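Local coordinates for telomere length regulator taz1 (Schizosaccharomyces pombe, PDB 4ZMI), which binds double-stranded telomeric DNA and regulates telomere length and function, the coordinates here covering its all-helical domain, at residues A[73-77]-A[118-123]; A[11-16]-A[91-97]; A[43-47]-A[110-115]. All coordinates share one frame; numbering follows the deposited sequence.

Interaction 1. Residues A[73-77]-A[118-123]; sequences FRTIF and LTLRSI
The guanidinium of Arg74 takes Leu118 over one face, with CB of Leu118 3.6 Å from Arg74 NH1, while Thr119 lies at its edge, its CB close to the guanidinium plane. The modelled distance between Arg74 NH1 and the Thr119 hydroxyl is too short to be trusted, and that pair is doubtful; what can be relied on is the cover from Leu118, with a long, weak ion pair from NH1 to Asp109. The second flat group, the Phe77 ring, meets Ser122 obliquely, its CZ 3.5 Å from Ser122 CB. Between the two, Thr75 has OG1 anti to its own backbone N (chi1 -178°), which leaves CG2 between N and the carbonyl carbon and brings this methyl to 3.8 Å from Ser122 CB. Thr75 CB packs against Thr119 CG2 at the same 3.8 Å, and Thr75 OG1 hydrogen-bonds to Thr105 OG1. One water joins the segments: it donates to Phe73 O at 2.9 Å and to Ser122 OG at 2.7 Å. Ser122 OG also hydrogen-bonds to Cys170 O, so the buried hydroxyl has two polar partners. Residues 73-77 are the last part of the loop between helices 52-68 and 78-83, laid against the first turns of helix 118-130; helix 95-107 touches both segments through Gln102 and Thr105, and helix 214-229 packs on Leu120 and Ile123.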
loop_
_atom_site.group_PDB
_atom_site.type_symbol
_atom_site.label_atom_id
_atom_site.label_comp_id
_atom_site.label_asym_id
_atom_site.label_seq_id
_atom_site.Cartn_x
_atom_site.Cartn_y
_atom_site.Cartn_z
ATOM N N PHE A 73 5.836 -5.563 -7.485
ATOM C CA PHE A 73 4.521 -5.004 -7.135
ATOM C C PHE A 73 4.641 -3.771 -6.244
ATOM O O PHE A 73 3.723 -3.427 -5.502
ATOM C CB PHE A 73 3.583 -6.094 -6.580
ATOM C CG PHE A 73 3.201 -7.081 -7.619
ATOM C CD1 PHE A 73 4.015 -8.171 -7.889
ATOM C CD2 PHE A 73 2.096 -6.876 -8.401
ATOM C CE1 PHE A 73 3.704 -9.048 -8.896
ATOM C CE2 PHE A 73 1.773 -7.763 -9.404
ATOM C CZ PHE A 73 2.575 -8.850 -9.652
ATOM N N ARG A 74 5.828 -3.164 -6.299
ATOM C CA ARG A 74 6.055 -1.777 -5.888
ATOM C C ARG A 74 6.276 -1.579 -4.408
ATOM O O ARG A 74 6.599 -0.470 -3.971
ATOM C CB ARG A 74 4.908 -0.876 -6.359
ATOM C CG ARG A 74 4.704 -0.916 -7.855
ATOM C CD ARG A 74 3.252 -0.663 -8.260
ATOM N NE ARG A 74 3.176 0.551 -9.048
ATOM C CZ ARG A 74 2.790 1.717 -8.556
ATOM N NH1 ARG A 74 2.414 1.782 -7.288
ATOM N NH2 ARG A 74 2.764 2.797 -9.328
ATOM N N THR A 75 6.095 -2.639 -3.635
ATOM C CA THR A 75 6.173 -2.508 -2.191
ATOM C C THR A 75 6.381 -3.897 -1.586
ATOM O O THR A 75 6.570 -4.881 -2.300
ATOM C CB THR A 75 4.873 -1.890 -1.643
ATOM O OG1 THR A 75 4.981 -1.713 -0.232
ATOM C CG2 THR A 75 3.739 -2.833 -1.911
ATOM N N ILE A 76 6.347 -3.957 -0.266
ATOM C CA ILE A 76 6.651 -5.167 0.468
ATOM C C ILE A 76 5.382 -5.892 0.864
ATOM O O ILE A 76 4.425 -5.268 1.312
ATOM C CB ILE A 76 7.356 -4.820 1.771
ATOM C CG1 ILE A 76 8.668 -4.087 1.490
ATOM C CG2 ILE A 76 7.562 -6.078 2.601
ATOM C CD1 ILE A 76 9.655 -4.909 0.699
ATOM N N PHE A 77 5.381 -7.213 0.737
ATOM C CA PHE A 77 4.205 -7.992 1.073
ATOM C C PHE A 77 4.403 -8.913 2.243
ATOM O O PHE A 77 5.010 -9.986 2.118
ATOM C CB PHE A 77 3.726 -8.745 -0.152
ATOM C CG PHE A 77 3.173 -7.840 -1.188
ATOM C CD1 PHE A 77 4.004 -7.251 -2.116
ATOM C CD2 PHE A 77 1.822 -7.502 -1.173
ATOM C CE1 PHE A 77 3.497 -6.386 -3.063
ATOM C CE2 PHE A 77 1.292 -6.645 -2.106
ATOM C CZ PHE A 77 2.132 -6.066 -3.062
ATOM N N LEU A 118 -2.001 2.294 -6.980
ATOM C CA LEU A 118 -1.678 0.865 -6.992
ATOM C C LEU A 118 -0.939 0.452 -5.741
ATOM O O LEU A 118 -1.185 -0.622 -5.224
ATOM C CB LEU A 118 -0.847 0.494 -8.218
ATOM C CG LEU A 118 -1.502 0.824 -9.552
ATOM C CD1 LEU A 118 -0.539 0.486 -10.681
ATOM C CD2 LEU A 118 -2.791 0.051 -9.675
ATOM N N THR A 119 -0.045 1.300 -5.236
ATOM C CA THR A 119 0.792 0.879 -4.100
ATOM C C THR A 119 0.012 0.876 -2.801
ATOM O O THR A 119 0.175 -0.007 -1.966
ATOM C CB THR A 119 2.013 1.769 -3.911
ATOM O OG1 THR A 119 2.673 1.932 -5.163
ATOM C CG2 THR A 119 2.974 1.153 -2.916
ATOM N N LEU A 120 -0.837 1.879 -2.622
ATOM C CA LEU A 120 -1.700 1.905 -1.446
ATOM C C LEU A 120 -2.666 0.719 -1.528
ATOM O O LEU A 120 -2.930 0.041 -0.529
ATOM C CB LEU A 120 -2.455 3.229 -1.382
ATOM C CG LEU A 120 -1.514 4.360 -1.008
ATOM C CD1 LEU A 120 -2.202 5.729 -1.073
ATOM C CD2 LEU A 120 -0.979 4.096 0.376
ATOM N N ARG A 121 -3.168 0.441 -2.731
ATOM C CA ARG A 121 -4.030 -0.719 -2.897
ATOM C C ARG A 121 -3.315 -1.985 -2.419
ATOM O O ARG A 121 -3.894 -2.796 -1.676
ATOM C CB ARG A 121 -4.478 -0.876 -4.340
ATOM C CG ARG A 121 -5.748 -1.676 -4.453
ATOM C CD ARG A 121 -6.068 -1.988 -5.887
ATOM N NE ARG A 121 -6.056 -0.776 -6.678
ATOM C CZ ARG A 121 -6.178 -0.758 -7.991
ATOM N NH1 ARG A 121 -6.339 -1.896 -8.641
ATOM N NH2 ARG A 121 -6.146 0.394 -8.638
ATOM N N SER A 122 -2.050 -2.133 -2.820
ATOM C CA SER A 122 -1.264 -3.300 -2.422
ATOM C C SER A 122 -1.169 -3.362 -0.920
ATOM O O SER A 122 -1.370 -4.413 -0.335
ATOM C CB SER A 122 0.154 -3.216 -3.010
ATOM O OG SER A 122 0.070 -3.335 -4.405
ATOM N N ILE A 123 -0.831 -2.234 -0.295
ATOM C CA ILE A 123 -0.605 -2.245 1.149
ATOM C C ILE A 123 -1.878 -2.576 1.910
ATOM O O ILE A 123 -1.847 -3.415 2.805
ATOM C CB ILE A 123 0.009 -0.930 1.641
ATOM C CG1 ILE A 123 1.346 -0.715 0.949
ATOM C CG2 ILE A 123 0.219 -0.947 3.153
ATOM C CD1 ILE A 123 1.836 0.706 1.034
HETATM O O HOH W 1 1.236 -2.274 -6.591
#

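Interaction 2. Residues A[11-16]-A[91-97]; sequences LVNDCQ and FEDLEKP
Val12 sets its CG2 methyl over one face of the Phe91 ring in a CH-pi contact, 4.0 Å from the ring centroid and 30° off the normal. The other methyl of Val12, CG1, lies anti to the backbone N (chi1 -178°) and reaches Leu94 CD1 at 3.7 Å, so the two branches divide between two partners. Leu11 comes to the ring edge instead, its CB 4.1 Å from Phe91 CZ. One helical turn beyond Leu11, Cys15 SG touches two apolar groups, 3.7 Å from Leu94 CD1 and 3.6 Å from Pro97 CG. The amide of Gln16, carried on a chain bent at chi2, crosses the proline ring at a slant, NE2 3.9 Å from Pro97 CB. No hydrogen bond crosses the contact, which is therefore held by apolar and van der Waals packing. In this all-helical domain, assigned to the TRF family by sequence, it sets the long helix 5-35 against the junction between helices 85-91 and 95-107. That junction is a type I beta turn from Phe91 to Leu94, closed by Leu94 N to Phe91 O at 2.6 Å, and Leu94 is the N-cap residue of the following helix. Further out, the Trp3 ring meets that of Phe91 with planes about 5° apart, Ile81 of helix 78-83 also touches Phe91, and Leu11 packs on Tyr69 and Ile76. An alanine here in place of Phe91 removes the ring, which is likely to leave Val12 CG2 without its CH-pi partner and open a gap beside Leu11 and Trp3.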
loop_
_atom_site.group_PDB
_atom_site.type_symbol
_atom_site.label_atom_id
_atom_site.label_comp_id
_atom_site.label_asym_id
_atom_site.label_seq_id
_atom_site.Cartn_x
_atom_site.Cartn_y
_atom_site.Cartn_z
ATOM N N LEU A 11 18.292 -7.254 -0.183
ATOM C CA LEU A 11 17.496 -6.343 0.656
ATOM C C LEU A 11 17.799 -6.602 2.130
ATOM O O LEU A 11 17.874 -5.669 2.921
ATOM C CB LEU A 11 15.971 -6.414 0.363
ATOM C CG LEU A 11 15.074 -5.385 1.087
ATOM C CD1 LEU A 11 15.550 -3.975 0.820
ATOM C CD2 LEU A 11 13.564 -5.504 0.740
ATOM N N VAL A 12 18.007 -7.867 2.488
ATOM C CA VAL A 12 18.407 -8.206 3.850
ATOM C C VAL A 12 19.674 -7.430 4.245
ATOM O O VAL A 12 19.764 -6.886 5.350
ATOM C CB VAL A 12 18.635 -9.728 4.004
ATOM C CG1 VAL A 12 19.012 -10.097 5.448
ATOM C CG2 VAL A 12 17.399 -10.498 3.560
ATOM N N ASN A 13 20.629 -7.359 3.320
ATOM C CA ASN A 13 21.901 -6.664 3.550
ATOM C C ASN A 13 21.765 -5.142 3.714
ATOM O O ASN A 13 22.332 -4.561 4.632
ATOM C CB ASN A 13 22.912 -6.985 2.436
ATOM C CG ASN A 13 23.520 -8.382 2.567
ATOM O OD1 ASN A 13 23.243 -9.107 3.524
ATOM N ND2 ASN A 13 24.350 -8.762 1.597
ATOM N N ASP A 14 21.006 -4.499 2.832
ATOM C CA ASP A 14 20.906 -3.041 2.835
ATOM C C ASP A 14 19.683 -2.546 3.566
ATOM O O ASP A 14 19.283 -1.386 3.424
ATOM C CB ASP A 14 20.845 -2.536 1.409
ATOM C CG ASP A 14 21.869 -3.191 0.536
ATOM O OD1 ASP A 14 22.929 -3.571 1.073
ATOM O OD2 ASP A 14 21.611 -3.332 -0.676
ATOM N N CYS A 15 19.098 -3.428 4.357
ATOM C CA CYS A 15 17.775 -3.194 4.913
ATOM C C CYS A 15 17.725 -1.958 5.789
ATOM O O CYS A 15 17.031 -0.984 5.478
ATOM C CB CYS A 15 17.334 -4.416 5.710
ATOM S SG CYS A 15 15.575 -4.509 5.955
ATOM N N GLN A 16 18.470 -1.993 6.886
ATOM C CA GLN A 16 18.394 -0.905 7.848
ATOM C C GLN A 16 18.795 0.424 7.211
ATOM O O GLN A 16 18.219 1.462 7.530
ATOM C CB GLN A 16 19.235 -1.202 9.088
ATOM C CG GLN A 16 18.614 -0.686 10.383
ATOM C CD GLN A 16 17.638 -1.672 11.004
ATOM O OE1 GLN A 16 17.818 -2.888 10.899
ATOM N NE2 GLN A 16 16.599 -1.151 11.656
ATOM N N PHE A 91 13.714 -12.684 6.441
ATOM C CA PHE A 91 13.232 -11.377 6.922
ATOM C C PHE A 91 12.653 -11.299 8.330
ATOM O O PHE A 91 12.516 -10.204 8.883
ATOM C CB PHE A 91 12.238 -10.770 5.938
ATOM C CG PHE A 91 12.865 -10.308 4.675
ATOM C CD1 PHE A 91 12.641 -10.990 3.495
ATOM C CD2 PHE A 91 13.698 -9.207 4.668
ATOM C CE1 PHE A 91 13.218 -10.572 2.326
ATOM C CE2 PHE A 91 14.288 -8.784 3.504
ATOM C CZ PHE A 91 14.056 -9.464 2.336
ATOM N N GLU A 92 12.306 -12.453 8.888
ATOM C CA GLU A 92 11.748 -12.573 10.239
ATOM C C GLU A 92 12.324 -11.598 11.293
ATOM O O GLU A 92 11.612 -11.158 12.188
ATOM C CB GLU A 92 11.898 -14.034 10.691
ATOM C CG GLU A 92 11.632 -14.336 12.150
ATOM C CD GLU A 92 12.040 -15.756 12.505
ATOM O OE1 GLU A 92 12.989 -15.933 13.304
ATOM O OE2 GLU A 92 11.413 -16.696 11.972
ATOM N N ASP A 93 13.603 -11.250 11.173
ATOM C CA ASP A 93 14.244 -10.332 12.120
ATOM C C ASP A 93 13.980 -8.879 11.761
ATOM O O ASP A 93 13.930 -8.010 12.632
ATOM C CB ASP A 93 15.767 -10.547 12.151
ATOM C CG ASP A 93 16.208 -11.581 13.184
ATOM O OD1 ASP A 93 16.002 -11.341 14.393
ATOM O OD2 ASP A 93 16.793 -12.615 12.787
ATOM N N LEU A 94 13.816 -8.624 10.470
ATOM C CA LEU A 94 13.844 -7.266 9.941
ATOM C C LEU A 94 12.479 -6.599 9.799
ATOM O O LEU A 94 12.307 -5.735 8.942
ATOM C CB LEU A 94 14.527 -7.276 8.576
ATOM C CG LEU A 94 15.984 -7.705 8.587
ATOM C CD1 LEU A 94 16.509 -7.905 7.174
ATOM C CD2 LEU A 94 16.778 -6.652 9.318
ATOM N N GLU A 95 11.506 -6.982 10.618
ATOM C CA GLU A 95 10.155 -6.454 10.423
ATOM C C GLU A 95 10.091 -4.938 10.570
ATOM O O GLU A 95 9.489 -4.258 9.747
ATOM C CB GLU A 95 9.146 -7.127 11.348
ATOM C CG GLU A 95 7.718 -6.836 10.960
ATOM C CD GLU A 95 6.718 -7.324 11.982
ATOM O OE1 GLU A 95 6.435 -8.536 12.017
ATOM O OE2 GLU A 95 6.209 -6.489 12.751
ATOM N N LYS A 96 10.738 -4.417 11.607
ATOM C CA LYS A 96 10.767 -2.975 11.870
ATOM C C LYS A 96 11.203 -2.142 10.654
ATOM O O LYS A 96 10.481 -1.246 10.241
ATOM C CB LYS A 96 11.616 -2.625 13.114
ATOM C CG LYS A 96 11.741 -3.730 14.186
ATOM C CD LYS A 96 12.854 -4.755 13.860
ATOM C CE LYS A 96 13.129 -5.707 15.026
ATOM N NZ LYS A 96 14.079 -5.146 16.034
ATOM N N PRO A 97 12.378 -2.424 10.067
ATOM C CA PRO A 97 12.725 -1.578 8.918
ATOM C C PRO A 97 11.895 -1.875 7.672
ATOM O O PRO A 97 11.809 -1.010 6.809
ATOM C CB PRO A 97 14.192 -1.932 8.659
ATOM C CG PRO A 97 14.312 -3.314 9.135
ATOM C CD PRO A 97 13.466 -3.364 10.378
#

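Interaction 3. Residues A[43-47]-A[110-115]; sequences PESFS and LLDNTN
Pro43 presses its ring into the bend of residues 110-115, and this is the close-packed part of the contact: CB lies 3.2 Å from Leu110 O, and CG 3.6 Å from Asn115 OD1, whose side chain crosses the proline at about a right angle. Asn115 ND2 hydrogen-bonds to Thr155 OG1. Leu111 continues the apolar side. Its CD2 methyl approaches Phe46 CB at 3.7 Å, obliquely to the ring, and comes within 3.9 Å of Ser47 OG; the same ring meets Leu110 CB, also obliquely. Phe214 of helix 214-229 touches Pro43 and Phe46, while Leu58 and Tyr59 pack on Leu111. Towards solvent the fit is looser. Exposed Asn113 gives a single weak hydrogen bond from ND2 to Glu44 OE1, 3.4 Å long with an angle of 141° at the hydrogen, and the amide and carboxylate planes are 42° apart. The Glu44 chain, bent at chi2 (63°), lies alongside that of Asn113. Within the loop, Asp112 OD1 accepts from Thr114 N at 2.8 Å, from above the carboxylate plane, forming an Asx turn. It overlaps a type I beta turn from Asp112 to Asn115, whose Asn115 N bonds to Asp112 O, between helices 95-107 and 118-130.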
loop_
_atom_site.group_PDB
_atom_site.type_symbol
_atom_site.label_atom_id
_atom_site.label_comp_id
_atom_site.label_asym_id
_atom_site.label_seq_id
_atom_site.Cartn_x
_atom_site.Cartn_y
_atom_site.Cartn_z
ATOM N N PRO A 43 -3.459 15.198 -5.599
ATOM C CA PRO A 43 -2.063 14.773 -5.698
ATOM C C PRO A 43 -1.190 15.769 -6.460
ATOM O O PRO A 43 -0.081 16.054 -6.008
ATOM C CB PRO A 43 -2.148 13.426 -6.441
ATOM C CG PRO A 43 -3.615 13.203 -6.760
ATOM C CD PRO A 43 -4.383 14.074 -5.837
ATOM N N GLU A 44 -1.683 16.307 -7.571
ATOM C CA GLU A 44 -0.891 17.261 -8.346
ATOM C C GLU A 44 -0.463 18.457 -7.503
ATOM O O GLU A 44 0.658 18.965 -7.643
ATOM C CB GLU A 44 -1.639 17.735 -9.585
ATOM C CG GLU A 44 -0.902 18.818 -10.358
ATOM C CD GLU A 44 0.426 18.344 -10.913
ATOM O OE1 GLU A 44 0.492 17.182 -11.382
ATOM O OE2 GLU A 44 1.399 19.136 -10.884
ATOM N N SER A 45 -1.345 18.883 -6.610
ATOM C CA SER A 45 -1.019 19.985 -5.704
ATOM C C SER A 45 0.033 19.560 -4.696
ATOM O O SER A 45 0.921 20.345 -4.329
ATOM C CB SER A 45 -2.266 20.476 -4.971
ATOM O OG SER A 45 -3.257 20.865 -5.901
ATOM N N PHE A 46 -0.089 18.316 -4.240
ATOM C CA PHE A 46 0.885 17.732 -3.335
ATOM C C PHE A 46 2.238 17.793 -4.029
ATOM O O PHE A 46 3.263 18.078 -3.400
ATOM C CB PHE A 46 0.495 16.290 -3.000
ATOM C CG PHE A 46 1.001 15.813 -1.677
ATOM C CD1 PHE A 46 2.035 16.472 -1.031
ATOM C CD2 PHE A 46 0.445 14.689 -1.079
ATOM C CE1 PHE A 46 2.508 16.023 0.188
ATOM C CE2 PHE A 46 0.916 14.235 0.138
ATOM C CZ PHE A 46 1.952 14.905 0.769
ATOM N N SER A 47 2.225 17.574 -5.342
ATOM C CA SER A 47 3.460 17.536 -6.127
ATOM C C SER A 47 4.113 18.908 -6.219
ATOM O O SER A 47 5.303 19.067 -5.949
ATOM C CB SER A 47 3.190 17.004 -7.537
ATOM O OG SER A 47 2.800 15.649 -7.504
ATOM N N LEU A 110 0.650 8.675 -2.899
ATOM C CA LEU A 110 -0.326 9.765 -2.792
ATOM C C LEU A 110 -0.108 10.798 -3.876
ATOM O O LEU A 110 -0.945 11.677 -4.080
ATOM C CB LEU A 110 -0.200 10.457 -1.443
ATOM C CG LEU A 110 -0.592 9.582 -0.264
ATOM C CD1 LEU A 110 -0.103 10.205 1.030
ATOM C CD2 LEU A 110 -2.109 9.349 -0.262
ATOM N N LEU A 111 1.034 10.702 -4.553
ATOM C CA LEU A 111 1.387 11.640 -5.612
ATOM C C LEU A 111 0.845 11.210 -6.976
ATOM O O LEU A 111 1.003 11.919 -7.964
ATOM C CB LEU A 111 2.909 11.824 -5.673
ATOM C CG LEU A 111 3.568 12.396 -4.413
ATOM C CD1 LEU A 111 5.075 12.516 -4.560
ATOM C CD2 LEU A 111 2.952 13.754 -4.063
ATOM N N ASP A 112 0.212 10.042 -7.030
ATOM C CA ASP A 112 -0.284 9.499 -8.297
ATOM C C ASP A 112 -1.507 10.282 -8.771
ATOM O O ASP A 112 -2.619 10.027 -8.327
ATOM C CB ASP A 112 -0.627 8.009 -8.127
ATOM C CG ASP A 112 -1.408 7.445 -9.298
ATOM O OD1 ASP A 112 -1.395 8.052 -10.390
ATOM O OD2 ASP A 112 -2.049 6.388 -9.121
ATOM N N ASN A 113 -1.317 11.211 -9.701
ATOM C CA ASN A 113 -2.448 12.015 -10.168
ATOM C C ASN A 113 -3.443 11.290 -11.081
ATOM O O ASN A 113 -4.322 11.927 -11.644
ATOM C CB ASN A 113 -1.987 13.352 -10.780
ATOM C CG ASN A 113 -1.329 13.197 -12.142
ATOM O OD1 ASN A 113 -1.735 12.372 -12.963
ATOM N ND2 ASN A 113 -0.306 14.010 -12.393
ATOM N N THR A 114 -3.308 9.973 -11.243
ATOM C CA THR A 114 -4.334 9.214 -11.954
ATOM C C THR A 114 -5.345 8.654 -10.949
ATOM O O THR A 114 -6.390 8.117 -11.329
ATOM C CB THR A 114 -3.746 8.032 -12.727
ATOM O OG1 THR A 114 -3.075 7.154 -11.813
ATOM C CG2 THR A 114 -2.760 8.504 -13.803
ATOM N N ASN A 115 -5.017 8.776 -9.666
ATOM C CA ASN A 115 -5.845 8.240 -8.589
ATOM C C ASN A 115 -5.992 6.702 -8.587
ATOM O O ASN A 115 -6.914 6.153 -7.967
ATOM C CB ASN A 115 -7.223 8.916 -8.591
ATOM C CG ASN A 115 -7.130 10.422 -8.426
ATOM O OD1 ASN A 115 -6.301 10.918 -7.676
ATOM N ND2 ASN A 115 -7.972 11.153 -9.139
#

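How the interactions relate
From the N terminus, residues 11-16 open interaction 2, closed 75 residues later at 91-97, tying helix 5-35 to the start of helix 95-107. Within that span, helix 43-50 opens interaction 3, which ties it to the loop after helix 95-107 at 110-115, and residues 73-77 open interaction 1, closed after 41 residues, tying the loop before helix 78-83 to helix 118-130. No contact nests inside another: all three pairs cross. Interaction 1 lies near the chain centre and touches both others, through Ile76 CD1 to Leu11 CD2 at 4.0 Å and Leu120 CD1 to Leu110 CD2 at 3.7 Å. Interactions 2 and 3 remain about 17 Å apart between nearest atoms.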